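Local coordinates for protein regulator of nonsense transcripts 2 (PDB 4CEK) that takes part in nonsense-mediated mRNA decay as the factor UPF2, this chain holding the second of its three MIF4G domains, at residues K96-Q101 and L154-F159; L116-F121 and M143-K148; I8-D13 and C260-F265. One frame throughout, in Å; residues are numbered along the deposited sequence.

Interaction 1: K96-Q101 and L154-F159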
loop_
_atom_site.group_PDB
_atom_site.type_symbol
_atom_site.label_atom_id
_atom_site.label_comp_id
_atom_site.label_asym_id
_atom_site.label_seq_id
_atom_site.Cartn_x
_atom_site.Cartn_y
_atom_site.Cartn_z
ATOM N N LYS A 96 -17.827 -8.005 -4.470
ATOM C CA LYS A 96 -19.274 -8.200 -4.584
ATOM C C LYS A 96 -20.054 -6.893 -4.415
ATOM O O LYS A 96 -21.097 -6.714 -5.049
ATOM C CB LYS A 96 -19.754 -9.289 -3.609
ATOM C CG LYS A 96 -19.714 -10.681 -4.239
ATOM C CD LYS A 96 -19.083 -11.745 -3.363
ATOM C CE LYS A 96 -18.918 -13.053 -4.128
ATOM N NZ LYS A 96 -18.103 -12.909 -5.371
ATOM N N LEU A 97 -19.552 -5.984 -3.576
ATOM C CA LEU A 97 -20.160 -4.657 -3.441
ATOM C C LEU A 97 -20.052 -3.891 -4.777
ATOM O O LEU A 97 -21.021 -3.266 -5.209
ATOM C CB LEU A 97 -19.544 -3.857 -2.271
ATOM C CG LEU A 97 -19.765 -4.427 -0.851
ATOM C CD1 LEU A 97 -19.119 -3.593 0.261
ATOM C CD2 LEU A 97 -21.254 -4.612 -0.581
ATOM N N LEU A 98 -18.889 -3.964 -5.431
ATOM C CA LEU A 98 -18.677 -3.352 -6.757
ATOM C C LEU A 98 -19.636 -3.918 -7.799
ATOM O O LEU A 98 -20.261 -3.164 -8.540
ATOM C CB LEU A 98 -17.239 -3.564 -7.257
ATOM C CG LEU A 98 -16.149 -2.520 -7.026
ATOM C CD1 LEU A 98 -14.910 -2.913 -7.819
ATOM C CD2 LEU A 98 -16.577 -1.124 -7.433
ATOM N N ASP A 99 -19.732 -5.245 -7.857
ATOM C CA ASP A 99 -20.547 -5.935 -8.870
ATOM C C ASP A 99 -22.056 -5.627 -8.783
ATOM O O ASP A 99 -22.723 -5.518 -9.818
ATOM C CB ASP A 99 -20.305 -7.455 -8.808
ATOM C CG ASP A 99 -18.930 -7.866 -9.363
ATOM O OD1 ASP A 99 -18.133 -6.986 -9.769
ATOM O OD2 ASP A 99 -18.651 -9.087 -9.396
ATOM N N GLU A 100 -22.584 -5.492 -7.564
ATOM C CA GLU A 100 -23.949 -4.983 -7.358
ATOM C C GLU A 100 -24.066 -3.506 -7.759
ATOM O O GLU A 100 -23.928 -2.620 -6.912
ATOM C CB GLU A 100 -24.363 -5.129 -5.895
ATOM C CG GLU A 100 -24.572 -6.561 -5.436
ATOM C CD GLU A 100 -25.142 -6.631 -4.028
ATOM O OE1 GLU A 100 -24.839 -5.727 -3.212
ATOM O OE2 GLU A 100 -25.893 -7.589 -3.742
ATOM N N GLN A 101 -24.354 -3.266 -9.042
ATOM C CA GLN A 101 -24.342 -1.928 -9.678
ATOM C C GLN A 101 -22.960 -1.640 -10.262
ATOM O O GLN A 101 -22.497 -2.349 -11.157
ATOM C CB GLN A 101 -24.758 -0.789 -8.726
ATOM C CG GLN A 101 -26.172 -0.898 -8.151
ATOM C CD GLN A 101 -26.416 0.058 -6.990
ATOM O OE1 GLN A 101 -25.661 1.009 -6.780
ATOM N NE2 GLN A 101 -27.473 -0.193 -6.231
ATOM N N LEU A 154 -13.644 3.944 -7.148
ATOM C CA LEU A 154 -12.200 3.989 -7.370
ATOM C C LEU A 154 -11.487 3.271 -6.220
ATOM O O LEU A 154 -10.785 2.301 -6.437
ATOM C CB LEU A 154 -11.683 5.423 -7.446
ATOM C CG LEU A 154 -10.165 5.564 -7.602
ATOM C CD1 LEU A 154 -9.616 4.661 -8.706
ATOM C CD2 LEU A 154 -9.711 7.014 -7.757
ATOM N N VAL A 155 -11.731 3.733 -4.996
ATOM C CA VAL A 155 -11.150 3.158 -3.780
ATOM C C VAL A 155 -11.279 1.636 -3.794
ATOM O O VAL A 155 -10.315 0.917 -3.541
ATOM C CB VAL A 155 -11.817 3.752 -2.525
ATOM C CG1 VAL A 155 -11.563 2.867 -1.322
ATOM C CG2 VAL A 155 -11.336 5.163 -2.258
ATOM N N ARG A 156 -12.446 1.145 -4.159
ATOM C CA ARG A 156 -12.689 -0.279 -4.115
ATOM C C ARG A 156 -11.959 -1.029 -5.223
ATOM O O ARG A 156 -11.514 -2.166 -5.029
ATOM C CB ARG A 156 -14.192 -0.560 -4.167
ATOM C CG ARG A 156 -14.928 -0.100 -2.918
ATOM C CD ARG A 156 -16.440 -0.248 -3.070
ATOM N NE ARG A 156 -17.164 0.583 -2.113
ATOM C CZ ARG A 156 -18.471 0.489 -1.841
ATOM N NH1 ARG A 156 -19.243 -0.403 -2.439
ATOM N NH2 ARG A 156 -19.011 1.300 -0.950
ATOM N N ALA A 157 -11.818 -0.401 -6.382
ATOM C CA ALA A 157 -11.035 -1.006 -7.470
ATOM C C ALA A 157 -9.551 -0.999 -7.142
ATOM O O ALA A 157 -8.855 -1.950 -7.458
ATOM C CB ALA A 157 -11.284 -0.316 -8.806
ATOM N N LEU A 158 -9.056 0.064 -6.527
ATOM C CA LEU A 158 -7.673 0.084 -6.046
ATOM C C LEU A 158 -7.424 -1.034 -5.009
ATOM O O LEU A 158 -6.412 -1.702 -5.067
ATOM C CB LEU A 158 -7.340 1.442 -5.462
ATOM C CG LEU A 158 -7.466 2.607 -6.436
ATOM C CD1 LEU A 158 -6.982 3.888 -5.790
ATOM C CD2 LEU A 158 -6.645 2.300 -7.680
ATOM N N PHE A 159 -8.385 -1.287 -4.116
ATOM C CA PHE A 159 -8.180 -2.217 -3.004
ATOM C C PHE A 159 -8.155 -3.674 -3.475
ATOM O O PHE A 159 -7.458 -4.515 -2.884
ATOM C CB PHE A 159 -9.264 -2.016 -1.936
ATOM C CG PHE A 159 -9.186 -2.986 -0.786
ATOM C CD1 PHE A 159 -8.310 -2.760 0.276
ATOM C CD2 PHE A 159 -9.993 -4.113 -0.752
ATOM C CE1 PHE A 159 -8.246 -3.637 1.350
ATOM C CE2 PHE A 159 -9.937 -4.991 0.315
ATOM C CZ PHE A 159 -9.061 -4.754 1.385
#
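Helix 148-159 meets the last turn of helix 89-99 where Leu-98 CA lies 7.2 Å from Arg-156 CA, the closest pair of CA atoms between segments 96-101 and 154-159. Arg-156 has the largest share of the contact, closely followed by Leu-98. With CG anti to the carbonyl carbon (chi1 -68°) and the chain extended from CG to NE, Arg-156 reaches across to helix 89-99 and crosses the side chain of Leu-97 at about a right angle. Its NH1 comes to 3.5 Å from Leu-97 CB, while Leu-97 CD1 lies over one face of the guanidinium group, 4.2 Å from NH1. At the root of the same arginine, Leu-98 slides past in the opposite direction, bringing CG to 4.0 Å from Arg-156 CB. The CD1 methyl of Leu-98 reaches the next residue, 4.2 Å from Ala-157 N. The contact is thus a van der Waals one, in which leucines meet the aliphatic root and the flat end of an arginine. Arg-156 also touches Thr-94, and Phe-159 rests on Ala-90 and Thr-94, extending the seam along helix 89-99. Helix-on-helix packing through side chains, here at the surface, is consistent with the all-helical MIF4G fold.

Interaction 2: L116-F121 and M143-K148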
loop_
_atom_site.group_PDB
_atom_site.type_symbol
_atom_site.label_atom_id
_atom_site.label_comp_id
_atom_site.label_asym_id
_atom_site.label_seq_id
_atom_site.Cartn_x
_atom_site.Cartn_y
_atom_site.Cartn_z
ATOM N N LEU A 116 -20.807 4.312 -17.480
ATOM C CA LEU A 116 -20.150 3.569 -18.551
ATOM C C LEU A 116 -18.691 3.986 -18.683
ATOM O O LEU A 116 -17.831 3.126 -18.768
ATOM C CB LEU A 116 -20.894 3.708 -19.894
ATOM C CG LEU A 116 -20.421 2.827 -21.071
ATOM C CD1 LEU A 116 -20.074 1.419 -20.597
ATOM C CD2 LEU A 116 -21.448 2.761 -22.204
ATOM N N ILE A 117 -18.400 5.284 -18.645
ATOM C CA ILE A 117 -17.033 5.726 -18.831
ATOM C C ILE A 117 -16.170 5.433 -17.591
ATOM O O ILE A 117 -14.973 5.166 -17.724
ATOM C CB ILE A 117 -16.918 7.201 -19.274
ATOM C CG1 ILE A 117 -16.868 8.160 -18.099
ATOM C CG2 ILE A 117 -18.060 7.598 -20.206
ATOM C CD1 ILE A 117 -15.682 9.103 -18.216
ATOM N N VAL A 118 -16.776 5.457 -16.401
ATOM C CA VAL A 118 -16.076 5.063 -15.188
ATOM C C VAL A 118 -15.730 3.564 -15.149
ATOM O O VAL A 118 -14.649 3.177 -14.721
ATOM C CB VAL A 118 -16.871 5.419 -13.916
ATOM C CG1 VAL A 118 -16.077 5.015 -12.696
ATOM C CG2 VAL A 118 -17.174 6.910 -13.862
ATOM N N ASP A 119 -16.647 2.724 -15.585
ATOM C CA ASP A 119 -16.383 1.300 -15.621
ATOM C C ASP A 119 -15.294 1.008 -16.645
ATOM O O ASP A 119 -14.501 0.089 -16.458
ATOM C CB ASP A 119 -17.667 0.516 -15.935
ATOM C CG ASP A 119 -18.685 0.550 -14.780
ATOM O OD1 ASP A 119 -18.473 1.260 -13.749
ATOM O OD2 ASP A 119 -19.722 -0.148 -14.913
ATOM N N ALA A 120 -15.246 1.797 -17.717
ATOM C CA ALA A 120 -14.155 1.715 -18.685
ATOM C C ALA A 120 -12.849 2.083 -18.017
ATOM O O ALA A 120 -11.819 1.421 -18.205
ATOM C CB ALA A 120 -14.390 2.670 -19.869
ATOM N N PHE A 121 -12.898 3.205 -17.303
ATOM C CA PHE A 121 -11.721 3.790 -16.660
ATOM C C PHE A 121 -11.116 2.812 -15.664
ATOM O O PHE A 121 -9.930 2.520 -15.739
ATOM C CB PHE A 121 -12.104 5.085 -15.943
ATOM C CG PHE A 121 -10.985 5.696 -15.198
ATOM C CD1 PHE A 121 -10.050 6.490 -15.857
ATOM C CD2 PHE A 121 -10.836 5.459 -13.830
ATOM C CE1 PHE A 121 -8.995 7.053 -15.148
ATOM C CE2 PHE A 121 -9.789 6.036 -13.123
ATOM C CZ PHE A 121 -8.865 6.818 -13.777
ATOM N N MET A 143 -11.150 15.301 -13.717
ATOM C CA MET A 143 -11.801 16.258 -14.596
ATOM C C MET A 143 -13.116 15.800 -15.201
ATOM O O MET A 143 -13.918 16.645 -15.578
ATOM C CB MET A 143 -10.865 16.610 -15.742
ATOM C CG MET A 143 -9.779 17.591 -15.348
ATOM S SD MET A 143 -9.667 18.896 -16.567
ATOM C CE MET A 143 -11.342 19.564 -16.581
ATOM N N ASN A 144 -13.333 14.489 -15.327
ATOM C CA ASN A 144 -14.540 13.975 -15.981
ATOM C C ASN A 144 -15.407 13.056 -15.135
ATOM O O ASN A 144 -16.522 12.690 -15.554
ATOM C CB ASN A 144 -14.141 13.244 -17.262
ATOM C CG ASN A 144 -13.089 14.000 -18.046
ATOM O OD1 ASN A 144 -13.122 15.223 -18.112
ATOM N ND2 ASN A 144 -12.141 13.284 -18.617
ATOM N N MET A 145 -14.920 12.664 -13.957
ATOM C CA MET A 145 -15.538 11.531 -13.238
ATOM C C MET A 145 -15.700 11.726 -11.749
ATOM O O MET A 145 -16.289 10.882 -11.100
ATOM C CB MET A 145 -14.729 10.248 -13.446
ATOM C CG MET A 145 -14.234 10.041 -14.859
ATOM S SD MET A 145 -13.193 8.593 -14.999
ATOM C CE MET A 145 -14.395 7.363 -14.584
ATOM N N ASN A 146 -15.184 12.815 -11.211
ATOM C CA ASN A 146 -15.243 13.038 -9.786
ATOM C C ASN A 146 -16.691 13.154 -9.257
ATOM O O ASN A 146 -17.476 13.996 -9.671
ATOM C CB ASN A 146 -14.427 14.264 -9.417
ATOM C CG ASN A 146 -14.150 14.329 -7.946
ATOM O OD1 ASN A 146 -14.448 13.378 -7.225
ATOM N ND2 ASN A 146 -13.574 15.436 -7.484
ATOM N N THR A 147 -17.019 12.291 -8.312
ATOM C CA THR A 147 -18.384 12.066 -7.875
ATOM C C THR A 147 -18.244 11.138 -6.682
ATOM O O THR A 147 -17.571 10.104 -6.783
ATOM C CB THR A 147 -19.181 11.367 -8.977
ATOM O OG1 THR A 147 -19.592 12.334 -9.958
ATOM C CG2 THR A 147 -20.372 10.633 -8.407
ATOM N N LYS A 148 -18.821 11.537 -5.554
ATOM C CA LYS A 148 -18.856 10.730 -4.350
ATOM C C LYS A 148 -18.986 9.236 -4.678
ATOM O O LYS A 148 -18.131 8.440 -4.284
ATOM C CB LYS A 148 -20.005 11.172 -3.432
ATOM C CG LYS A 148 -19.729 10.930 -1.952
ATOM C CD LYS A 148 -21.010 10.710 -1.153
ATOM C CE LYS A 148 -20.711 10.234 0.265
ATOM N NZ LYS A 148 -21.728 10.692 1.258
#
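Just beyond Met-145, the residue that packs against Ile-117, Val-118 and Phe-121, the hydroxyl OG1 of Thr-147 donates a 2.7 Å hydrogen bond to Asn-146 O. The donor stands above the carbonyl plane at a C=O...donor angle of 97°, well off the lone pairs. The bond joins neighbouring residues of the turn between helix 131-144 and helix 148-159. That turn is further tied to helix 148-159: Asn-150 ND2 bonds Met-145 O, and Arg-151 NH1 bonds Asn-146 OD1. From this turn Met-145 sends its side chain onto helix 110-124. CG stands anti to the carbonyl carbon and the chain runs straight through chi2 (176°), which sets SD over the face of the Phe-121 ring. SD lies 4.0 Å from the Phe-121 ring centroid and 27° off the ring normal, a Met-aromatic contact displaced toward the root of the ring, with SD 3.6 Å from Phe-121 CG. Ile-117 crosses the chain obliquely, CD1 touching Met-145 CG at 3.8 Å. The terminal methyl lies by Val-118, but its modelled position is doubtful. Across the two segments the contact is apolar, with the polarisable sulfur against an aromatic face; burying Met-145, Val-118 and Phe-121 therefore costs no side-chain polar group its partner, while the backbone oxygen of Met-145 is satisfied by Asn-150.

Interaction 3: I8-D13 and C260-F265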
loop_
_atom_site.group_PDB
_atom_site.type_symbol
_atom_site.label_atom_id
_atom_site.label_comp_id
_atom_site.label_asym_id
_atom_site.label_seq_id
_atom_site.Cartn_x
_atom_site.Cartn_y
_atom_site.Cartn_z
ATOM N N ILE A 8 17.647 10.003 1.205
ATOM C CA ILE A 8 16.600 9.018 1.494
ATOM C C ILE A 8 16.404 8.017 0.360
ATOM O O ILE A 8 16.080 6.871 0.627
ATOM C CB ILE A 8 15.232 9.664 1.817
ATOM C CG1 ILE A 8 15.324 10.551 3.062
ATOM C CG2 ILE A 8 14.195 8.583 2.067
ATOM C CD1 ILE A 8 14.077 11.378 3.317
ATOM N N TRP A 9 16.596 8.437 -0.891
ATOM C CA TRP A 9 16.303 7.573 -2.060
ATOM C C TRP A 9 17.555 7.057 -2.710
ATOM O O TRP A 9 18.607 7.683 -2.601
ATOM C CB TRP A 9 15.446 8.339 -3.079
ATOM C CG TRP A 9 14.293 9.044 -2.420
ATOM C CD1 TRP A 9 14.222 10.378 -2.033
ATOM C CD2 TRP A 9 13.022 8.443 -1.981
ATOM N NE1 TRP A 9 13.024 10.646 -1.421
ATOM C CE2 TRP A 9 12.258 9.522 -1.354
ATOM C CE3 TRP A 9 12.474 7.168 -2.043
ATOM C CZ2 TRP A 9 10.982 9.314 -0.821
ATOM C CZ3 TRP A 9 11.188 6.965 -1.516
ATOM C CH2 TRP A 9 10.465 8.015 -0.919
ATOM N N GLU A 10 17.466 5.919 -3.398
ATOM C CA GLU A 10 18.646 5.350 -4.081
ATOM C C GLU A 10 18.995 6.144 -5.334
ATOM O O GLU A 10 20.124 6.570 -5.523
ATOM C CB GLU A 10 18.436 3.870 -4.469
ATOM C CG GLU A 10 18.401 2.894 -3.296
ATOM C CD GLU A 10 16.996 2.702 -2.733
ATOM O OE1 GLU A 10 16.362 3.695 -2.300
ATOM O OE2 GLU A 10 16.509 1.552 -2.738
ATOM N N ASP A 11 17.988 6.343 -6.173
ATOM C CA ASP A 11 18.149 6.846 -7.522
ATOM C C ASP A 11 17.665 8.303 -7.564
ATOM O O ASP A 11 17.415 8.927 -6.530
ATOM C CB ASP A 11 17.298 5.958 -8.448
ATOM C CG ASP A 11 17.966 5.651 -9.767
ATOM O OD1 ASP A 11 18.840 6.431 -10.205
ATOM O OD2 ASP A 11 17.590 4.627 -10.382
ATOM N N GLU A 12 17.567 8.855 -8.759
ATOM C CA GLU A 12 16.872 10.121 -8.963
ATOM C C GLU A 12 15.468 9.851 -9.485
ATOM O O GLU A 12 14.552 10.639 -9.241
ATOM C CB GLU A 12 17.648 11.024 -9.931
ATOM C CG GLU A 12 18.896 11.631 -9.308
ATOM C CD GLU A 12 18.557 12.545 -8.143
ATOM O OE1 GLU A 12 18.104 13.682 -8.401
ATOM O OE2 GLU A 12 18.714 12.117 -6.973
ATOM N N ASP A 13 15.308 8.737 -10.204
ATOM C CA ASP A 13 13.994 8.260 -10.620
ATOM C C ASP A 13 13.063 8.046 -9.439
ATOM O O ASP A 13 11.880 8.331 -9.567
ATOM C CB ASP A 13 14.094 6.967 -11.436
ATOM C CG ASP A 13 14.394 7.231 -12.914
ATOM O OD1 ASP A 13 15.141 8.201 -13.214
ATOM O OD2 ASP A 13 13.870 6.475 -13.772
ATOM N N CYS A 260 9.449 -0.457 2.534
ATOM C CA CYS A 260 9.632 0.939 3.027
ATOM C C CYS A 260 10.579 1.122 4.187
ATOM O O CYS A 260 10.680 2.226 4.694
ATOM C CB CYS A 260 8.297 1.563 3.443
ATOM S SG CYS A 260 7.488 0.854 4.923
ATOM N N GLY A 261 11.313 0.083 4.581
ATOM C CA GLY A 261 12.271 0.169 5.694
ATOM C C GLY A 261 13.354 1.220 5.491
ATOM O O GLY A 261 13.747 1.898 6.440
ATOM N N ARG A 262 13.863 1.380 4.273
ATOM C CA ARG A 262 14.910 2.377 4.081
ATOM C C ARG A 262 14.360 3.767 4.210
ATOM O O ARG A 262 15.017 4.623 4.792
ATOM C CB ARG A 262 15.625 2.221 2.744
ATOM C CG ARG A 262 16.673 1.126 2.759
ATOM C CD ARG A 262 16.939 0.633 1.351
ATOM N NE ARG A 262 18.059 -0.292 1.298
ATOM C CZ ARG A 262 18.550 -0.822 0.181
ATOM N NH1 ARG A 262 18.022 -0.520 -1.010
ATOM N NH2 ARG A 262 19.582 -1.658 0.257
ATOM N N PHE A 263 13.167 3.993 3.667
ATOM C CA PHE A 263 12.477 5.275 3.835
ATOM C C PHE A 263 12.353 5.609 5.310
ATOM O O PHE A 263 12.689 6.719 5.743
ATOM C CB PHE A 263 11.105 5.239 3.139
ATOM C CG PHE A 263 10.280 6.498 3.322
ATOM C CD1 PHE A 263 10.465 7.587 2.500
ATOM C CD2 PHE A 263 9.278 6.559 4.295
ATOM C CE1 PHE A 263 9.686 8.746 2.662
ATOM C CE2 PHE A 263 8.505 7.714 4.476
ATOM C CZ PHE A 263 8.704 8.808 3.659
ATOM N N LEU A 264 11.940 4.628 6.101
ATOM C CA LEU A 264 11.790 4.849 7.533
ATOM C C LEU A 264 13.106 5.041 8.243
ATOM O O LEU A 264 13.224 5.896 9.154
ATOM C CB LEU A 264 11.052 3.704 8.176
ATOM C CG LEU A 264 9.570 3.477 7.816
ATOM C CD1 LEU A 264 9.139 2.139 8.406
ATOM C CD2 LEU A 264 8.632 4.601 8.288
ATOM N N PHE A 265 14.097 4.226 7.872
ATOM C CA PHE A 265 15.402 4.260 8.553
ATOM C C PHE A 265 16.130 5.559 8.187
ATOM O O PHE A 265 16.697 6.201 9.024
ATOM C CB PHE A 265 16.239 3.006 8.212
ATOM C CG PHE A 265 17.534 2.914 8.959
ATOM C CD1 PHE A 265 17.580 2.360 10.211
ATOM C CD2 PHE A 265 18.703 3.385 8.402
ATOM C CE1 PHE A 265 18.780 2.277 10.922
ATOM C CE2 PHE A 265 19.918 3.297 9.100
ATOM C CZ PHE A 265 19.949 2.749 10.370
#
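Trp-9 and Phe-263 lie side by side and point the same way, an oblique pairing with planes 40° apart and the centroids of the Trp-9 six-membered ring and the Phe-263 ring separated by 5.4 Å. The nearest atoms are Trp-9 CH2 and Phe-263 CD1 at 3.4 Å. Phe-263 holds CG anti to its backbone nitrogen (chi1 177°), which swings the ring off the helix toward the indole. Ile-8 touches both: its CG2 sits 4.0 Å above the plane of the Trp-9 ring, over the centre, and 3.9 Å from Phe-263 CD1. The irregular N-terminal segment is in this way laid against helix 247-266 of the helical MIF4G fold. Trp-9 NE1 bonds Glu-19, and its ring also meets Tyr-18, so a leucine here would probably leave Glu-19 without this donor and open a gap beside Phe-263 and Ile-8. Glu-10 and Arg-262 cross at about a right angle, carboxylate and guanidinium planes nearly perpendicular. OE2 of the poorly ordered Glu-10 comes in at the guanidinium edge, 3.1 Å from Arg-262 NH1, a salt bridge whose hydrogen bond is weak (133°). Arg-262 is also held by Tyr-304, whose backbone O accepts a hydrogen bond from NE and whose ring forms a cation-pi contact.

In the fold
Interactions 1 and 2 are neighbours on one side of the chain's centre, with contact centres 13 Å apart and nearest atoms about 5 Å from each other, though they do not touch. They share a run of chain: helices 89-99 and 110-124 are consecutive, as are 131-144 and 148-159, so the pairing of 116-121 with 143-148 falls between the two ends joined by interaction 1. Interaction 3 spans both, linking residues near the N terminus to helix 247-266. Its centre is 32 Å from that of interaction 1, on the opposite side of the chain's centre, and 34 Å from that of interaction 2. Interactions 1 and 2 thus form one neighbourhood of the helical chain, with interaction 3 far from both.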